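Local coordinates for de novo designed WSHC8 (Synthetic construct, PDB 6O35), which assembles as eight copies of a helical hairpin into a de novo designed helical-bundle octamer, probably enclosing a central pore, at the interface of chains A and B. Coordinates in Å, arbitrary orientation; residue numbers count along the deposited sequence, not the author numbering. Chains: chain A/B, de novo designed WSHC8.

The interface of chains A and B. Residues chain A 74, 77-78, 81; chain B 25-26, 76, 79-80, 83.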
ATOM      1  N   LEU A  74       4.719  -3.658 -14.468  1.00 38.58           N
ATOM      2  CA  LEU A  74       4.147  -4.276 -13.277  1.00 38.77           C
ATOM      3  C   LEU A  74       3.024  -3.422 -12.704  1.00 44.11           C
ATOM      4  O   LEU A  74       1.951  -3.933 -12.360  1.00 50.32           O
ATOM      5  CB  LEU A  74       5.237  -4.496 -12.228  1.00 39.32           C
ATOM      6  CG  LEU A  74       6.167  -5.684 -12.463  1.00 41.80           C
ATOM      7  CD1 LEU A  74       7.368  -5.617 -11.529  1.00 39.15           C
ATOM      8  CD2 LEU A  74       5.412  -6.995 -12.283  1.00 32.42           C
ATOM      9  N   TRP A  77       0.154  -3.605 -15.004  1.00 30.46           N
ATOM     10  CA  TRP A  77      -0.394  -4.944 -14.833  1.00 26.89           C
ATOM     11  C   TRP A  77      -1.194  -5.043 -13.541  1.00 35.80           C
ATOM     12  O   TRP A  77      -2.266  -5.660 -13.509  1.00 27.26           O
ATOM     13  CB  TRP A  77       0.749  -5.959 -14.853  1.00 26.91           C
ATOM     14  CG  TRP A  77       0.358  -7.379 -14.601  1.00 31.55           C
ATOM     15  CD1 TRP A  77      -0.899  -7.917 -14.657  1.00 26.70           C
ATOM     16  CD2 TRP A  77       1.238  -8.451 -14.248  1.00 30.28           C
ATOM     17  NE1 TRP A  77      -0.851  -9.257 -14.357  1.00 27.83           N
ATOM     18  CE2 TRP A  77       0.448  -9.610 -14.102  1.00 30.82           C
ATOM     19  CE3 TRP A  77       2.616  -8.544 -14.041  1.00 30.57           C
ATOM     20  CZ2 TRP A  77       0.991 -10.845 -13.761  1.00 37.15           C
ATOM     21  CZ3 TRP A  77       3.155  -9.771 -13.700  1.00 36.38           C
ATOM     22  CH2 TRP A  77       2.343 -10.907 -13.563  1.00 37.21           C
ATOM     23  N   GLU A  78      -0.694  -4.428 -12.468  1.00 44.57           N
ATOM     24  CA  GLU A  78      -1.406  -4.464 -11.197  1.00 39.03           C
ATOM     25  C   GLU A  78      -2.754  -3.767 -11.300  1.00 39.70           C
ATOM     26  O   GLU A  78      -3.765  -4.276 -10.802  1.00 45.72           O
ATOM     27  CB  GLU A  78      -0.548  -3.821 -10.109  1.00 39.61           C
ATOM     28  CG  GLU A  78      -1.255  -3.649  -8.781  1.00 39.58           C
ATOM     29  N   SER A  81      -5.256  -5.658 -13.796  1.00 32.62           N
ATOM     30  CA  SER A  81      -5.674  -6.911 -13.176  1.00 35.84           C
ATOM     31  C   SER A  81      -6.675  -6.657 -12.056  1.00 43.03           C
ATOM     32  O   SER A  81      -7.726  -7.305 -11.988  1.00 40.22           O
ATOM     33  CB  SER A  81      -4.448  -7.661 -12.653  1.00 43.61           C
ATOM     34  OG  SER A  81      -4.817  -8.677 -11.739  1.00 52.62           O
TER
ATOM     35  N   LYS B  25      -0.236 -12.892 -19.079  1.00 54.98           N
ATOM     36  CA  LYS B  25       0.507 -11.779 -18.500  1.00 40.83           C
ATOM     37  C   LYS B  25       1.624 -12.269 -17.589  1.00 45.65           C
ATOM     38  O   LYS B  25       2.710 -11.679 -17.558  1.00 52.95           O
ATOM     39  CB  LYS B  25      -0.444 -10.857 -17.738  1.00 34.05           C
ATOM     40  CG  LYS B  25      -1.109  -9.806 -18.613  1.00 33.39           C
ATOM     41  CD  LYS B  25      -2.243  -9.108 -17.880  1.00 37.78           C
ATOM     42  N   ALA B  26       1.382 -13.348 -16.843  1.00 43.40           N
ATOM     43  CA  ALA B  26       2.426 -13.904 -15.989  1.00 52.48           C
ATOM     44  C   ALA B  26       3.604 -14.392 -16.823  1.00 53.60           C
ATOM     45  O   ALA B  26       4.762 -14.061 -16.540  1.00 56.95           O
ATOM     46  CB  ALA B  26       1.861 -15.045 -15.143  1.00 57.35           C
ATOM     47  N   ALA B  76       5.786  -9.399  -9.244  1.00 35.26           N
ATOM     48  CA  ALA B  76       4.999 -10.257 -10.122  1.00 40.84           C
ATOM     49  C   ALA B  76       4.397 -11.422  -9.346  1.00 40.53           C
ATOM     50  O   ALA B  76       3.278 -11.865  -9.637  1.00 38.75           O
ATOM     51  CB  ALA B  76       5.867 -10.767 -11.273  1.00 47.41           C
ATOM     52  N   ILE B  79       1.366  -9.977  -7.610  1.00 36.92           N
ATOM     53  CA  ILE B  79       0.252  -9.722  -8.517  1.00 31.93           C
ATOM     54  C   ILE B  79      -0.452 -11.024  -8.878  1.00 40.08           C
ATOM     55  O   ILE B  79      -1.674 -11.145  -8.740  1.00 40.48           O
ATOM     56  CB  ILE B  79       0.748  -8.985  -9.776  1.00 33.35           C
ATOM     57  CG1 ILE B  79       1.162  -7.554  -9.423  1.00 33.94           C
ATOM     58  CG2 ILE B  79      -0.323  -9.001 -10.855  1.00 29.17           C
ATOM     59  CD1 ILE B  79       1.944  -6.857 -10.517  1.00 22.81           C
ATOM     60  N   GLU B  80       0.307 -12.014  -9.357  1.00 36.69           N
ATOM     61  CA  GLU B  80      -0.301 -13.264  -9.797  1.00 45.35           C
ATOM     62  C   GLU B  80      -0.928 -14.020  -8.631  1.00 43.58           C
ATOM     63  O   GLU B  80      -1.998 -14.622  -8.779  1.00 44.31           O
ATOM     64  CB  GLU B  80       0.736 -14.138 -10.499  1.00 55.92           C
ATOM     65  CG  GLU B  80       0.796 -13.926 -11.999  1.00 70.14           C
ATOM     66  CD  GLU B  80      -0.534 -14.203 -12.680  1.00 82.74           C
ATOM     67  OE1 GLU B  80      -1.308 -15.040 -12.165  1.00 84.27           O
ATOM     68  OE2 GLU B  80      -0.809 -13.575 -13.723  1.00 88.11           O
ATOM     69  N   SER B  83      -4.165 -12.275  -8.051  1.00 57.85           N
ATOM     70  CA  SER B  83      -5.117 -12.526  -9.127  1.00 42.97           C
ATOM     71  C   SER B  83      -5.695 -13.932  -9.027  1.00 39.11           C
ATOM     72  O   SER B  83      -6.918 -14.114  -9.010  1.00 45.44           O
ATOM     73  CB  SER B  83      -4.441 -12.326 -10.484  1.00 42.15           C
ATOM     74  OG  SER B  83      -4.015 -10.987 -10.655  1.00 56.02           O
TER
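A:Trp77 enters between two helices of chain B from helix 55-101 of chain A, whose backbone runs alongside helix 55-100 of B in the same direction, with helix 3-50 of B, antiparallel to both, completing the groove. The packing between these neighbouring hairpins of a designed helical bundle resembles the knobs-into-holes kind seen in coiled coils. With CG anti to the backbone N (chi1 176°), the indole reaches straight across and lies flat in the cleft, a broad, flat, largely apolar group suited to filling a slot between helices. On one face sits the methyl branch of B:Ile79, CG2, 3.6 Å from the centroid of the five-membered ring of A:Trp77, in a CH-pi contact. Over the opposite face, toward the rim, lies CB of B:Lys25, and further along the same aliphatic stem CD comes 3.7 Å from CD1 of A:Trp77; a long methylene chain can cover a ring here and could still carry its amine onward, though the atoms past CD are not modelled. At the far rim small residues let the helix backbones come near the ring: CB of B:Ala76 lies 3.8 Å from CZ3 of A:Trp77, and B:Ala26 offers its backbone CA to CH2. B:Glu80, poorly ordered, brings its carboxylate to the ring edge. Were A:Trp77 shortened to an alanine, the slot between the two helices of B would probably be left unfilled, and B:Ile79 CG2 and the B:Lys25 stem would lose the ring they pack on. The other branch of B:Ile79 ends in CD1, 3.9 Å from CD2 of A:Leu74 and as near to CB of A:Glu78, so the beta-branched side chain serves two hydrophobic surfaces at once. One turn further along, the hydroxyls of A:Ser81 and B:Ser83 share a hydrogen bond, OG to OG, at 2.7 Å. B:Ser83 OG also donates to the carbonyl O of B:Ile79 (3.0 Å), approaching from above the carbonyl plane. Serine suits this spot, being small enough for close helices yet able to give and accept.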